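Local structure of geranyltranstransferase (Agrobacterium tumefaciens, 2H8O) at residues 33-42 against 321-332. The protein probably catalyses the condensation of geranyl diphosphate with isopentenyl diphosphate to give farnesyl diphosphate, as a member of the polyprenyl synthetase family. Residues are numbered along the deposited sequence; the frame is centred on the assembly and turned at random.
Sequences DAQMTNFETR and AILIAAARFIAE
Phe39 packs against Ala325 and Ala326 and meets Phe329. Its CB meets Ala325 CB, and its CE1 touches Ala326 CB at 3.5 Å. Phe329 CB lies over the face of the Phe39 ring, a CH-pi contact at 3.9 Å from the centroid. The two rings are oblique, with planes 31° apart. CG of Phe39 lies opposite the backbone N, beside the carbonyl carbon (chi1 167°), and this sends the ring toward helix 321-331. Met36 bends at chi2 and chi3, and its CE reaches Ala325 CB at 4.0 Å. Its SD lies above one face of the Arg328 guanidinium, offset toward the rim. Gln35 meets the same Ala325 methyl, with CD 3.6 Å from CB. One water accepts from both Gln35 NE2 and Arg328 NE and so bridges the helices.

The fold is the all-helical one of polyprenyl synthetases. Here the start of the first modelled helix, residues 34-42, crosses the last, 321-331, at -98°, with the two segment axes 8.7 Å apart at closest approach. The small side chains of Ala325 and Ala326 are consistent with this close approach. Behind them, helix 321-331 packs on helices 241-267 and 295-312. Phe91 of helix 88-99 meets the Phe39 ring edge-to-face. Arg42, whose guanidinium touches Ile322 CD1, is held by salt bridges to Glu95 and Glu45.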
loop_
_atom_site.group_PDB
_atom_site.type_symbol
_atom_site.label_atom_id
_atom_site.label_comp_id
_atom_site.label_asym_id
_atom_site.label_seq_id
_atom_site.Cartn_x
_atom_site.Cartn_y
_atom_site.Cartn_z
ATOM N N ASP A 33 -2.062 -29.631 -26.669
ATOM C CA ASP A 33 -2.883 -28.866 -27.659
ATOM C C ASP A 33 -4.300 -28.620 -27.136
ATOM O O ASP A 33 -4.683 -27.473 -26.923
ATOM C CB ASP A 33 -2.935 -29.586 -29.008
ATOM C CG ASP A 33 -3.539 -28.726 -30.113
ATOM O OD1 ASP A 33 -3.568 -27.487 -29.952
ATOM O OD2 ASP A 33 -3.974 -29.292 -31.150
ATOM N N ALA A 34 -5.074 -29.688 -26.945
ATOM C CA ALA A 34 -6.370 -29.586 -26.268
ATOM C C ALA A 34 -6.180 -29.111 -24.817
ATOM O O ALA A 34 -7.008 -28.367 -24.285
ATOM C CB ALA A 34 -7.106 -30.918 -26.305
ATOM N N GLN A 35 -5.084 -29.533 -24.185
ATOM C CA GLN A 35 -4.765 -29.081 -22.830
ATOM C C GLN A 35 -4.366 -27.608 -22.830
ATOM O O GLN A 35 -4.741 -26.867 -21.916
ATOM C CB GLN A 35 -3.656 -29.937 -22.214
ATOM C CG GLN A 35 -3.142 -29.474 -20.835
ATOM C CD GLN A 35 -4.055 -29.852 -19.659
ATOM O OE1 GLN A 35 -5.290 -29.780 -19.749
ATOM N NE2 GLN A 35 -3.433 -30.249 -18.534
ATOM N N MET A 36 -3.598 -27.187 -23.834
ATOM C CA MET A 36 -3.220 -25.772 -23.944
ATOM C C MET A 36 -4.448 -24.902 -24.202
ATOM O O MET A 36 -4.528 -23.783 -23.691
ATOM C CB MET A 36 -2.153 -25.554 -25.024
ATOM C CG MET A 36 -0.791 -26.189 -24.691
ATOM S SD MET A 36 0.098 -25.464 -23.273
ATOM C CE MET A 36 -0.632 -26.349 -21.892
ATOM N N THR A 37 -5.409 -25.426 -24.959
ATOM C CA THR A 37 -6.707 -24.759 -25.124
ATOM C C THR A 37 -7.426 -24.657 -23.773
ATOM O O THR A 37 -8.009 -23.625 -23.448
ATOM C CB THR A 37 -7.612 -25.498 -26.129
ATOM O OG1 THR A 37 -6.962 -25.576 -27.406
ATOM C CG2 THR A 37 -8.938 -24.779 -26.293
ATOM N N ASN A 38 -7.379 -25.730 -22.988
ATOM C CA ASN A 38 -7.976 -25.718 -21.654
ATOM C C ASN A 38 -7.463 -24.535 -20.828
ATOM O O ASN A 38 -8.259 -23.770 -20.270
ATOM C CB ASN A 38 -7.709 -27.038 -20.931
ATOM C CG ASN A 38 -8.562 -27.218 -19.690
ATOM O OD1 ASN A 38 -9.732 -26.846 -19.660
ATOM N ND2 ASN A 38 -7.979 -27.828 -18.667
ATOM N N PHE A 39 -6.144 -24.371 -20.777
ATOM C CA PHE A 39 -5.557 -23.241 -20.069
ATOM C C PHE A 39 -5.960 -21.898 -20.682
ATOM O O PHE A 39 -6.379 -21.008 -19.954
ATOM C CB PHE A 39 -4.029 -23.333 -20.011
ATOM C CG PHE A 39 -3.384 -22.056 -19.576
ATOM C CD1 PHE A 39 -3.313 -21.722 -18.239
ATOM C CD2 PHE A 39 -2.907 -21.159 -20.506
ATOM C CE1 PHE A 39 -2.738 -20.543 -17.832
ATOM C CE2 PHE A 39 -2.342 -19.962 -20.103
ATOM C CZ PHE A 39 -2.257 -19.652 -18.771
ATOM N N GLU A 40 -5.817 -21.757 -22.001
ATOM C CA GLU A 40 -6.033 -20.455 -22.656
ATOM C C GLU A 40 -7.458 -19.991 -22.425
ATOM O O GLU A 40 -7.708 -18.807 -22.178
ATOM C CB GLU A 40 -5.779 -20.545 -24.160
ATOM C CG GLU A 40 -4.359 -20.980 -24.548
ATOM C CD GLU A 40 -3.523 -19.853 -25.119
ATOM O OE1 GLU A 40 -2.972 -19.070 -24.312
ATOM O OE2 GLU A 40 -3.403 -19.762 -26.365
ATOM N N THR A 41 -8.387 -20.934 -22.522
ATOM C CA THR A 41 -9.802 -20.662 -22.326
ATOM C C THR A 41 -10.087 -20.254 -20.882
ATOM O O THR A 41 -10.792 -19.262 -20.642
ATOM C CB THR A 41 -10.657 -21.897 -22.736
ATOM O OG1 THR A 41 -10.502 -22.137 -24.142
ATOM C CG2 THR A 41 -12.143 -21.681 -22.466
ATOM N N ARG A 42 -9.543 -20.988 -19.919
ATOM C CA ARG A 42 -9.730 -20.624 -18.519
ATOM C C ARG A 42 -9.048 -19.300 -18.194
ATOM O O ARG A 42 -9.558 -18.531 -17.390
ATOM C CB ARG A 42 -9.244 -21.729 -17.583
ATOM C CG ARG A 42 -9.476 -21.426 -16.099
ATOM C CD ARG A 42 -10.935 -21.196 -15.744
ATOM N NE ARG A 42 -11.697 -22.377 -16.115
ATOM C CZ ARG A 42 -11.763 -23.492 -15.394
ATOM N NH1 ARG A 42 -11.159 -23.588 -14.225
ATOM N NH2 ARG A 42 -12.462 -24.520 -15.844
ATOM N N ALA A 321 -5.017 -30.475 -13.223
ATOM C CA ALA A 321 -4.754 -30.350 -14.663
ATOM C C ALA A 321 -4.629 -28.907 -15.151
ATOM O O ALA A 321 -3.758 -28.606 -15.969
ATOM C CB ALA A 321 -5.857 -31.056 -15.473
ATOM N N ILE A 322 -5.505 -28.040 -14.658
ATOM C CA ILE A 322 -5.505 -26.631 -15.073
ATOM C C ILE A 322 -4.232 -25.910 -14.656
ATOM O O ILE A 322 -3.633 -25.182 -15.444
ATOM C CB ILE A 322 -6.744 -25.891 -14.523
ATOM C CG1 ILE A 322 -7.979 -26.364 -15.294
ATOM C CG2 ILE A 322 -6.581 -24.390 -14.635
ATOM C CD1 ILE A 322 -9.253 -25.886 -14.732
ATOM N N LEU A 323 -3.819 -26.097 -13.412
ATOM C CA LEU A 323 -2.574 -25.472 -12.944
ATOM C C LEU A 323 -1.350 -26.070 -13.607
ATOM O O LEU A 323 -0.391 -25.359 -13.889
ATOM C CB LEU A 323 -2.447 -25.555 -11.434
ATOM C CG LEU A 323 -3.285 -24.518 -10.692
ATOM C CD1 LEU A 323 -3.330 -24.845 -9.198
ATOM C CD2 LEU A 323 -2.778 -23.080 -10.948
ATOM N N ILE A 324 -1.369 -27.375 -13.846
ATOM C CA ILE A 324 -0.255 -28.019 -14.558
ATOM C C ILE A 324 -0.173 -27.480 -15.996
ATOM O O ILE A 324 0.923 -27.209 -16.491
ATOM C CB ILE A 324 -0.369 -29.547 -14.498
ATOM C CG1 ILE A 324 -0.050 -29.992 -13.071
ATOM C CG2 ILE A 324 0.580 -30.226 -15.505
ATOM C CD1 ILE A 324 -0.300 -31.444 -12.819
ATOM N N ALA A 325 -1.326 -27.262 -16.629
ATOM C CA ALA A 325 -1.389 -26.667 -17.974
ATOM C C ALA A 325 -0.825 -25.247 -17.975
ATOM O O ALA A 325 -0.182 -24.834 -18.937
ATOM C CB ALA A 325 -2.805 -26.673 -18.503
ATOM N N ALA A 326 -1.073 -24.503 -16.899
ATOM C CA ALA A 326 -0.518 -23.162 -16.769
ATOM C C ALA A 326 1.005 -23.226 -16.748
ATOM O O ALA A 326 1.664 -22.441 -17.414
ATOM C CB ALA A 326 -1.042 -22.478 -15.519
ATOM N N ALA A 327 1.554 -24.171 -15.997
ATOM C CA ALA A 327 3.005 -24.321 -15.941
ATOM C C ALA A 327 3.562 -24.581 -17.343
ATOM O O ALA A 327 4.544 -23.969 -17.757
ATOM C CB ALA A 327 3.409 -25.449 -14.963
ATOM N N ARG A 328 2.912 -25.470 -18.085
ATOM C CA ARG A 328 3.355 -25.788 -19.434
ATOM C C ARG A 328 3.184 -24.607 -20.394
ATOM O O ARG A 328 4.056 -24.356 -21.211
ATOM C CB ARG A 328 2.625 -27.024 -19.962
ATOM C CG ARG A 328 3.477 -27.874 -20.883
ATOM C CD ARG A 328 2.892 -29.270 -21.071
ATOM N NE ARG A 328 1.656 -29.271 -21.848
ATOM C CZ ARG A 328 1.591 -29.260 -23.184
ATOM N NH1 ARG A 328 2.691 -29.200 -23.932
ATOM N NH2 ARG A 328 0.411 -29.290 -23.782
ATOM N N PHE A 329 2.082 -23.868 -20.283
ATOM C CA PHE A 329 1.861 -22.697 -21.150
ATOM C C PHE A 329 2.942 -21.645 -20.943
ATOM O O PHE A 329 3.530 -21.146 -21.908
ATOM C CB PHE A 329 0.496 -22.050 -20.895
ATOM C CG PHE A 329 0.318 -20.702 -21.573
ATOM C CD1 PHE A 329 -0.014 -20.624 -22.921
ATOM C CD2 PHE A 329 0.483 -19.519 -20.852
ATOM C CE1 PHE A 329 -0.182 -19.384 -23.548
ATOM C CE2 PHE A 329 0.315 -18.267 -21.465
ATOM C CZ PHE A 329 -0.025 -18.199 -22.816
ATOM N N ILE A 330 3.157 -21.301 -19.676
ATOM C CA ILE A 330 4.151 -20.313 -19.281
ATOM C C ILE A 330 5.514 -20.714 -19.818
ATOM O O ILE A 330 6.188 -19.920 -20.481
ATOM C CB ILE A 330 4.231 -20.192 -17.746
ATOM C CG1 ILE A 330 2.974 -19.523 -17.194
ATOM C CG2 ILE A 330 5.465 -19.392 -17.315
ATOM C CD1 ILE A 330 2.822 -19.660 -15.696
ATOM N N ALA A 331 5.889 -21.965 -19.567
ATOM C CA ALA A 331 7.248 -22.429 -19.822
ATOM C C ALA A 331 7.572 -22.551 -21.301
ATOM O O ALA A 331 8.749 -22.568 -21.660
ATOM C CB ALA A 331 7.484 -23.762 -19.135
ATOM N N GLU A 332 6.548 -22.648 -22.145
ATOM C CA GLU A 332 6.734 -22.816 -23.586
ATOM C C GLU A 332 5.874 -21.835 -24.374
ATOM O O GLU A 332 6.195 -20.644 -24.447
ATOM C CB GLU A 332 6.425 -24.260 -24.003
ATOM C CG GLU A 332 4.971 -24.542 -24.391
ATOM C CD GLU A 332 4.653 -26.031 -24.472
ATOM O OE1 GLU A 332 3.732 -26.400 -25.235
ATOM O OE2 GLU A 332 5.314 -26.835 -23.774
HETATM O O HOH W 1 -0.365 -29.880 -19.361
#